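Local atomic coordinates of uncharacterized protein (Wolinella succinogenes, PDB entry 3PU6), a protein that is of unknown function but is probably an endopeptidase that helps to mature hydrogenases. Residues Asp18-Ala23 against Ile112-Glu117; Ser36-Tyr41 against Arg52-Asp57; Ile108-Ser113 against Phe135-Arg140. All coordinates share one frame; numbering follows the deposited sequence.

Interaction 1. Residues Asp18-Ala23 against Ile112-Glu117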
loop_
_atom_site.group_PDB
_atom_site.type_symbol
_atom_site.label_atom_id
_atom_site.label_comp_id
_atom_site.label_asym_id
_atom_site.label_seq_id
_atom_site.Cartn_x
_atom_site.Cartn_y
_atom_site.Cartn_z
ATOM N N ASP A 18 1.477 -9.080 8.707
ATOM C CA ASP A 18 1.720 -7.642 8.683
ATOM C C ASP A 18 2.647 -7.286 7.529
ATOM O O ASP A 18 2.907 -6.116 7.247
ATOM C CB ASP A 18 2.271 -7.148 10.018
ATOM C CG ASP A 18 2.538 -5.647 10.029
ATOM O OD1 ASP A 18 1.593 -4.846 9.796
ATOM O OD2 ASP A 18 3.707 -5.266 10.298
ATOM N N GLY A 19 3.128 -8.312 6.847
ATOM C CA GLY A 19 3.865 -8.090 5.626
ATOM C C GLY A 19 3.029 -8.262 4.368
ATOM O O GLY A 19 3.588 -8.300 3.278
ATOM N N VAL A 20 1.708 -8.365 4.509
ATOM C CA VAL A 20 0.843 -8.612 3.370
ATOM C C VAL A 20 1.070 -7.583 2.280
ATOM O O VAL A 20 1.141 -7.950 1.107
ATOM C CB VAL A 20 -0.689 -8.688 3.743
ATOM C CG1 VAL A 20 -1.262 -7.302 4.086
ATOM C CG2 VAL A 20 -1.481 -9.351 2.633
ATOM N N ALA A 21 1.188 -6.310 2.666
ATOM C CA ALA A 21 1.410 -5.248 1.692
ATOM C C ALA A 21 2.803 -5.331 1.043
ATOM O O ALA A 21 3.010 -4.814 -0.046
ATOM C CB ALA A 21 1.181 -3.892 2.306
ATOM N N ILE A 22 3.753 -5.979 1.707
ATOM C CA ILE A 22 5.047 -6.223 1.104
ATOM C C ILE A 22 4.843 -7.280 0.042
ATOM O O ILE A 22 5.384 -7.195 -1.065
ATOM C CB ILE A 22 6.117 -6.727 2.117
ATOM C CG1 ILE A 22 6.240 -5.795 3.322
ATOM C CG2 ILE A 22 7.444 -6.864 1.434
ATOM C CD1 ILE A 22 6.355 -4.378 2.950
ATOM N N ALA A 23 4.050 -8.289 0.373
ATOM C CA ALA A 23 3.742 -9.326 -0.598
ATOM C C ALA A 23 3.102 -8.710 -1.864
ATOM O O ALA A 23 3.539 -8.955 -2.992
ATOM C CB ALA A 23 2.856 -10.362 0.027
ATOM N N ILE A 112 -5.547 -3.572 3.749
ATOM C CA ILE A 112 -5.802 -4.997 3.648
ATOM C C ILE A 112 -5.940 -5.485 5.060
ATOM O O ILE A 112 -4.994 -5.446 5.834
ATOM C CB ILE A 112 -4.653 -5.735 2.941
ATOM C CG1 ILE A 112 -4.389 -5.108 1.574
ATOM C CG2 ILE A 112 -4.935 -7.229 2.794
ATOM C CD1 ILE A 112 -3.007 -5.437 1.005
ATOM N N SER A 113 -7.135 -5.915 5.413
ATOM C CA SER A 113 -7.391 -6.252 6.795
ATOM C C SER A 113 -6.783 -7.609 7.096
ATOM O O SER A 113 -6.849 -8.521 6.262
ATOM C CB SER A 113 -8.887 -6.185 7.130
ATOM O OG SER A 113 -9.642 -7.134 6.406
ATOM N N VAL A 114 -6.143 -7.711 8.267
ATOM C CA VAL A 114 -5.528 -8.959 8.712
ATOM C C VAL A 114 -6.009 -9.289 10.106
ATOM O O VAL A 114 -6.410 -8.414 10.830
ATOM C CB VAL A 114 -3.966 -8.932 8.640
ATOM C CG1 VAL A 114 -3.483 -8.981 7.190
ATOM C CG2 VAL A 114 -3.404 -7.714 9.315
ATOM N N LEU A 115 -5.998 -10.565 10.460
ATOM C CA LEU A 115 -6.272 -10.999 11.825
ATOM C C LEU A 115 -5.123 -10.628 12.770
ATOM O O LEU A 115 -3.963 -10.983 12.544
ATOM C CB LEU A 115 -6.527 -12.508 11.862
ATOM C CG LEU A 115 -7.782 -12.966 11.101
ATOM C CD1 LEU A 115 -7.965 -14.461 11.146
ATOM C CD2 LEU A 115 -9.010 -12.311 11.655
ATOM N N LEU A 116 -5.475 -9.923 13.840
ATOM C CA LEU A 116 -4.537 -9.490 14.868
ATOM C C LEU A 116 -3.702 -10.628 15.469
ATOM O O LEU A 116 -2.543 -10.438 15.820
ATOM C CB LEU A 116 -5.302 -8.766 15.971
ATOM C CG LEU A 116 -4.517 -8.391 17.233
ATOM C CD1 LEU A 116 -3.636 -7.170 17.036
ATOM C CD2 LEU A 116 -5.485 -8.173 18.386
ATOM N N GLU A 117 -4.288 -11.809 15.593
ATOM C CA GLU A 117 -3.557 -12.952 16.121
ATOM C C GLU A 117 -2.397 -13.296 15.203
ATOM O O GLU A 117 -1.382 -13.854 15.643
ATOM C CB GLU A 117 -4.478 -14.156 16.236
ATOM C CG GLU A 117 -4.810 -14.752 14.901
ATOM C CD GLU A 117 -6.170 -15.423 14.853
ATOM O OE1 GLU A 117 -7.169 -14.814 15.310
ATOM O OE2 GLU A 117 -6.235 -16.554 14.321
#

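Interaction 2. Residues Ser36-Tyr41 against Arg52-Asp57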
loop_
_atom_site.group_PDB
_atom_site.type_symbol
_atom_site.label_atom_id
_atom_site.label_comp_id
_atom_site.label_asym_id
_atom_site.label_seq_id
_atom_site.Cartn_x
_atom_site.Cartn_y
_atom_site.Cartn_z
ATOM N N SER A 36 6.221 1.780 -10.457
ATOM C CA SER A 36 7.408 1.643 -9.635
ATOM C C SER A 36 6.979 1.439 -8.180
ATOM O O SER A 36 6.193 2.210 -7.640
ATOM C CB SER A 36 8.354 2.827 -9.811
ATOM O OG SER A 36 7.817 3.997 -9.260
ATOM N N VAL A 37 7.481 0.365 -7.579
ATOM C CA VAL A 37 7.119 -0.046 -6.232
ATOM C C VAL A 37 8.193 0.354 -5.228
ATOM O O VAL A 37 9.366 0.034 -5.396
ATOM C CB VAL A 37 6.909 -1.573 -6.150
ATOM C CG1 VAL A 37 6.383 -1.971 -4.787
ATOM C CG2 VAL A 37 5.949 -2.028 -7.211
ATOM N N PHE A 38 7.780 1.055 -4.180
ATOM C CA PHE A 38 8.684 1.446 -3.111
ATOM C C PHE A 38 8.361 0.708 -1.825
ATOM O O PHE A 38 7.297 0.893 -1.257
ATOM C CB PHE A 38 8.583 2.943 -2.865
ATOM C CG PHE A 38 9.124 3.764 -3.976
ATOM C CD1 PHE A 38 9.692 3.154 -5.085
ATOM C CD2 PHE A 38 9.109 5.143 -3.906
ATOM C CE1 PHE A 38 10.220 3.902 -6.111
ATOM C CE2 PHE A 38 9.637 5.904 -4.937
ATOM C CZ PHE A 38 10.196 5.279 -6.039
ATOM N N PHE A 39 9.282 -0.128 -1.368
ATOM C CA PHE A 39 9.117 -0.811 -0.091
ATOM C C PHE A 39 9.560 0.047 1.069
ATOM O O PHE A 39 10.735 0.305 1.249
ATOM C CB PHE A 39 9.871 -2.130 -0.093
ATOM C CG PHE A 39 9.407 -3.065 -1.153
ATOM C CD1 PHE A 39 9.910 -2.970 -2.443
ATOM C CD2 PHE A 39 8.439 -4.024 -0.877
ATOM C CE1 PHE A 39 9.479 -3.830 -3.434
ATOM C CE2 PHE A 39 7.993 -4.884 -1.870
ATOM C CZ PHE A 39 8.514 -4.787 -3.150
ATOM N N GLY A 40 8.607 0.494 1.861
ATOM C CA GLY A 40 8.940 1.352 2.968
ATOM C C GLY A 40 9.094 0.504 4.203
ATOM O O GLY A 40 9.585 0.970 5.224
ATOM N N TYR A 41 8.669 -0.750 4.093
ATOM C CA TYR A 41 8.532 -1.627 5.248
ATOM C C TYR A 41 7.937 -0.883 6.443
ATOM O O TYR A 41 6.831 -0.341 6.362
ATOM C CB TYR A 41 9.878 -2.260 5.586
ATOM C CG TYR A 41 10.450 -2.994 4.404
ATOM C CD1 TYR A 41 10.030 -4.287 4.096
ATOM C CD2 TYR A 41 11.382 -2.387 3.569
ATOM C CE1 TYR A 41 10.538 -4.966 3.001
ATOM C CE2 TYR A 41 11.896 -3.056 2.460
ATOM C CZ TYR A 41 11.471 -4.343 2.184
ATOM O OH TYR A 41 11.982 -5.004 1.092
ATOM N N ARG A 52 9.734 12.641 -3.492
ATOM C CA ARG A 52 9.752 14.034 -3.913
ATOM C C ARG A 52 10.357 14.097 -5.305
ATOM O O ARG A 52 9.875 14.801 -6.193
ATOM C CB ARG A 52 10.609 14.884 -2.988
ATOM C CG ARG A 52 10.145 14.980 -1.546
ATOM C CD ARG A 52 11.221 15.654 -0.665
ATOM N NE ARG A 52 11.002 15.370 0.758
ATOM C CZ ARG A 52 11.900 14.817 1.574
ATOM N NH1 ARG A 52 13.106 14.509 1.106
ATOM N NH2 ARG A 52 11.604 14.589 2.860
ATOM N N GLU A 53 11.420 13.320 -5.470
ATOM C CA GLU A 53 12.313 13.409 -6.601
ATOM C C GLU A 53 11.676 12.863 -7.877
ATOM O O GLU A 53 12.015 13.274 -8.991
ATOM C CB GLU A 53 13.584 12.633 -6.266
ATOM C CG GLU A 53 14.712 12.814 -7.264
ATOM C CD GLU A 53 15.099 14.272 -7.468
ATOM O OE1 GLU A 53 15.102 15.055 -6.487
ATOM O OE2 GLU A 53 15.407 14.630 -8.624
ATOM N N LEU A 54 10.752 11.932 -7.709
ATOM C CA LEU A 54 10.083 11.304 -8.832
ATOM C C LEU A 54 8.797 12.032 -9.242
ATOM O O LEU A 54 8.351 11.913 -10.375
ATOM C CB LEU A 54 9.785 9.859 -8.466
ATOM C CG LEU A 54 8.809 9.069 -9.320
ATOM C CD1 LEU A 54 9.320 9.023 -10.740
ATOM C CD2 LEU A 54 8.665 7.679 -8.743
ATOM N N ALA A 55 8.211 12.774 -8.306
ATOM C CA ALA A 55 6.985 13.562 -8.521
ATOM C C ALA A 55 5.801 12.796 -9.130
ATOM O O ALA A 55 5.170 13.269 -10.084
ATOM C CB ALA A 55 7.289 14.815 -9.326
ATOM N N PRO A 56 5.465 11.632 -8.545
ATOM C CA PRO A 56 4.467 10.722 -9.128
ATOM C C PRO A 56 3.161 11.434 -9.447
ATOM O O PRO A 56 2.870 12.456 -8.830
ATOM C CB PRO A 56 4.227 9.690 -8.015
ATOM C CG PRO A 56 5.366 9.835 -7.076
ATOM C CD PRO A 56 5.821 11.259 -7.163
ATOM N N ASP A 57 2.398 10.903 -10.401
ATOM C CA ASP A 57 1.034 11.367 -10.654
ATOM C C ASP A 57 0.098 10.667 -9.678
ATOM O O ASP A 57 -0.857 11.256 -9.176
ATOM C CB ASP A 57 0.587 11.042 -12.081
ATOM C CG ASP A 57 1.381 11.790 -13.137
ATOM O OD1 ASP A 57 1.430 13.036 -13.078
ATOM O OD2 ASP A 57 1.939 11.126 -14.044
#

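Interaction 3. Residues Ile108-Ser113 against Phe135-Arg140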
loop_
_atom_site.group_PDB
_atom_site.type_symbol
_atom_site.label_atom_id
_atom_site.label_comp_id
_atom_site.label_asym_id
_atom_site.label_seq_id
_atom_site.Cartn_x
_atom_site.Cartn_y
_atom_site.Cartn_z
ATOM N N ILE A 108 -3.911 7.538 -2.997
ATOM C CA ILE A 108 -4.905 6.534 -2.734
ATOM C C ILE A 108 -4.451 5.598 -1.630
ATOM O O ILE A 108 -3.341 5.087 -1.682
ATOM C CB ILE A 108 -5.199 5.738 -4.025
ATOM C CG1 ILE A 108 -5.914 6.645 -5.035
ATOM C CG2 ILE A 108 -6.008 4.488 -3.717
ATOM C CD1 ILE A 108 -5.552 6.366 -6.448
ATOM N N PHE A 109 -5.310 5.375 -0.632
ATOM C CA PHE A 109 -5.047 4.368 0.404
ATOM C C PHE A 109 -5.632 3.005 0.047
ATOM O O PHE A 109 -6.742 2.920 -0.444
ATOM C CB PHE A 109 -5.540 4.813 1.802
ATOM C CG PHE A 109 -5.241 3.806 2.896
ATOM C CD1 PHE A 109 -3.963 3.676 3.419
ATOM C CD2 PHE A 109 -6.227 2.950 3.362
ATOM C CE1 PHE A 109 -3.684 2.710 4.398
ATOM C CE2 PHE A 109 -5.953 1.991 4.340
ATOM C CZ PHE A 109 -4.688 1.868 4.852
ATOM N N LEU A 110 -4.866 1.948 0.292
ATOM C CA LEU A 110 -5.333 0.576 0.130
ATOM C C LEU A 110 -5.073 -0.264 1.379
ATOM O O LEU A 110 -3.958 -0.736 1.582
ATOM C CB LEU A 110 -4.634 -0.078 -1.055
ATOM C CG LEU A 110 -5.172 -1.417 -1.589
ATOM C CD1 LEU A 110 -4.539 -1.730 -2.922
ATOM C CD2 LEU A 110 -4.954 -2.572 -0.628
ATOM N N GLY A 111 -6.101 -0.454 2.207
ATOM C CA GLY A 111 -5.975 -1.213 3.439
ATOM C C GLY A 111 -6.382 -2.660 3.270
ATOM O O GLY A 111 -7.429 -2.949 2.706
ATOM N N ILE A 112 -5.547 -3.572 3.749
ATOM C CA ILE A 112 -5.802 -4.997 3.648
ATOM C C ILE A 112 -5.940 -5.485 5.060
ATOM O O ILE A 112 -4.994 -5.446 5.834
ATOM C CB ILE A 112 -4.653 -5.735 2.941
ATOM C CG1 ILE A 112 -4.389 -5.108 1.574
ATOM C CG2 ILE A 112 -4.935 -7.229 2.794
ATOM C CD1 ILE A 112 -3.007 -5.437 1.005
ATOM N N SER A 113 -7.135 -5.915 5.413
ATOM C CA SER A 113 -7.391 -6.252 6.795
ATOM C C SER A 113 -6.783 -7.609 7.096
ATOM O O SER A 113 -6.849 -8.521 6.262
ATOM C CB SER A 113 -8.887 -6.185 7.130
ATOM O OG SER A 113 -9.642 -7.134 6.406
ATOM N N PHE A 135 -3.498 -11.227 -3.341
ATOM C CA PHE A 135 -3.926 -11.419 -4.723
ATOM C C PHE A 135 -5.189 -10.656 -5.066
ATOM O O PHE A 135 -5.283 -10.076 -6.145
ATOM C CB PHE A 135 -4.053 -12.900 -5.066
ATOM C CG PHE A 135 -2.727 -13.559 -5.294
ATOM C CD1 PHE A 135 -2.069 -13.414 -6.505
ATOM C CD2 PHE A 135 -2.112 -14.274 -4.280
ATOM C CE1 PHE A 135 -0.847 -13.996 -6.710
ATOM C CE2 PHE A 135 -0.887 -14.853 -4.479
ATOM C CZ PHE A 135 -0.253 -14.718 -5.697
ATOM N N VAL A 136 -6.142 -10.633 -4.143
ATOM C CA VAL A 136 -7.336 -9.812 -4.296
ATOM C C VAL A 136 -6.979 -8.325 -4.396
ATOM O O VAL A 136 -7.577 -7.576 -5.176
ATOM C CB VAL A 136 -8.322 -10.057 -3.131
ATOM C CG1 VAL A 136 -9.392 -8.985 -3.084
ATOM C CG2 VAL A 136 -8.937 -11.441 -3.236
ATOM N N ALA A 137 -5.986 -7.915 -3.607
ATOM C CA ALA A 137 -5.454 -6.549 -3.626
ATOM C C ALA A 137 -4.721 -6.207 -4.941
ATOM O O ALA A 137 -4.794 -5.080 -5.431
ATOM C CB ALA A 137 -4.542 -6.321 -2.424
ATOM N N LEU A 138 -4.008 -7.183 -5.495
ATOM C CA LEU A 138 -3.409 -7.047 -6.803
ATOM C C LEU A 138 -4.530 -6.747 -7.791
ATOM O O LEU A 138 -4.418 -5.865 -8.644
ATOM C CB LEU A 138 -2.720 -8.345 -7.169
ATOM C CG LEU A 138 -1.942 -8.386 -8.479
ATOM C CD1 LEU A 138 -0.920 -7.262 -8.575
ATOM C CD2 LEU A 138 -1.280 -9.733 -8.579
ATOM N N GLY A 139 -5.627 -7.479 -7.649
ATOM C CA GLY A 139 -6.786 -7.285 -8.487
ATOM C C GLY A 139 -7.154 -5.823 -8.569
ATOM O O GLY A 139 -7.301 -5.269 -9.665
ATOM N N ARG A 140 -7.286 -5.188 -7.405
ATOM C CA ARG A 140 -7.747 -3.802 -7.338
ATOM C C ARG A 140 -6.744 -2.792 -7.892
ATOM O O ARG A 140 -7.133 -1.731 -8.381
ATOM C CB ARG A 140 -8.150 -3.442 -5.905
ATOM C CG ARG A 140 -8.919 -4.556 -5.205
ATOM C CD ARG A 140 -10.285 -4.788 -5.842
ATOM N NE ARG A 140 -11.144 -3.617 -5.665
ATOM C CZ ARG A 140 -11.777 -3.309 -4.533
ATOM N NH1 ARG A 140 -11.659 -4.093 -3.455
ATOM N NH2 ARG A 140 -12.536 -2.214 -4.473
#

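Interaction 1. Residues Asp18-Ala23 against Ile112-Glu117
Val20, on the first turn of helix 20-31, rests its CG1 methyl on Ile112 near the end of strand 106-114. The two branched side chains meet at a slant. CG1 of Val20 lies 3.9 Å from CG2 of Ile112, equally close to the CB branch point, and 4.0 Å from the CD1 methyl of Ile112, so one methyl is held in the angle between both arms of the isoleucine. The other valine methyl, CG2, reaches only CG2 of Ile112, at 4.1 Å. With chi1 of Val20 at 73°, CG1 falls between the backbone N and the carbonyl carbon and is the branch turned to the strand. Two residues further on, Val114 points the same way as Ile112 and brings its CG1 to 4.2 Å from Val20 CG1; the valine methyl thus bridges alternate residues of one strand face, while the intervening Ser113 points away. At the other end of the isoleucine the chain runs out nearly extended (chi2 161°), which carries CD1 past Val20 to the backbone of Ala21, where it stops 4.5 Å from the CA atom. No hydrogen bond joins the segments, and the touching residues are all buried: the contact is purely apolar helix-on-sheet packing. Gly19, at the N-cap, starts the turn that presents Val20, its O accepting a bond from Ala23 N. Strand 58-66, next to 106-114 in the sheet, adds Ala64 beneath both Val20 and Val114. Helix 128-147 closes the flank, with Ala134 against Val20 and with Ser133 and Ala137 against Ile112, so the start of helix 20-31 lies on the sheet beside helix 128-147.

Interaction 2. Residues Ser36-Tyr41 against Arg52-Asp57
Leu54, the last residue of helix 48-54, makes the whole of this contact with one methyl group. Its CD2 sits 3.8 Å from Ser36 OG and 3.9 Å from Phe38 CZ, between two residues that point from the same face of strand 35-41. CG of Leu54 swings anti to the backbone N (chi1 166°), which sends the isobutyl group from the helix end down to the strand. The phenylalanine ring meets it with its far end, CZ, at an oblique angle. That ring also touches Glu47, Lys50 and Leu51, and Val6 of the neighbouring strand 5-10 lies against both Ser36 and Leu54. Beyond this small patch the segments part. Arg52 and Glu53 lie on the exposed side of the helix, and after Leu54 the chain turns out at Ala55, whose positive phi (52°) ends the helix. Val37 and Phe39 use the other face of the strand, the Val37 CG1 methyl lying 3.8 Å above the plane of the Phe39 ring, offset toward its rim. Only 84 Å² is buried, at the surface, where an edge strand of the sheet is partly roofed by the helix. The contact is dispersive: a methyl against a ring end and a hydroxyl oxygen, with no hydrogen bond across it. It gives little direction; hydrogen bonds from Lys4 NZ to Leu54 O and Ala55 O hold the turn.

Interaction 3. Residues Ile108-Ser113 against Phe135-Arg140
Leu110 and Ile112 meet Ala137 without a ring or other flat side chain between them. The aromatic rings of the segments lie elsewhere: Phe109 projects from the other face of the strand, where it packs on Val61 and Met65, and Phe135 stands out on the exposed side of its helix. The one flat group approached is the Ala137 peptide, whose O has Leu110 CD1 at 4.2 Å. The Ala137 methyl enters between the two strand residues. Its CB lies 3.9 Å from Ile112 CD1 and 4.2 Å from Leu110 CD2, so the end of each longer side chain flanks a single carbon. In Leu110, CG anti to the backbone N (chi1 -168°) carries the isobutyl group to the helix, with CD2 meeting the alanine methyl and CD1 nearing the carbonyl oxygen. Here helix 128-147 packs across strand 106-114 in the three-layered alpha/beta fold of hydrogenase maturation proteases, in which helices cover both faces of a central mixed sheet. The small alanine lets helix and strand come within 7.4 Å, measured between the CA atoms of Ile112 and Ala137. Leu138 points away from the strand and packs on Leu27, Val28 and Gln31 of helix 20-31, the neighbour on this face of the sheet, while Leu24 of that helix also touches Ala137. On the opposite flank Arg140 lies along Ile73 of edge strand 73-77, and its NE makes a long, weak ion pair with Glu143.

From the N terminus, interaction 1 opens first, at the start of helix 20-31, and closes 89 residues later on strand 106-114, enclosing strands 35-41, 58-66 and 73-77. Interaction 2 is a short closure within that span, tying edge strand 35-41 to the end of the helix that follows it. The two touch where Ile22 packs on Phe39 and Tyr41. Interaction 3 starts on the strand where interaction 1 ends, sharing Ile112 and Ser113, and binds that strand to helix 128-147. Interactions 1 and 3 thus fix two helices to one face of the sheet; interaction 2, about 17 Å from interaction 3 between centres, serves the other face.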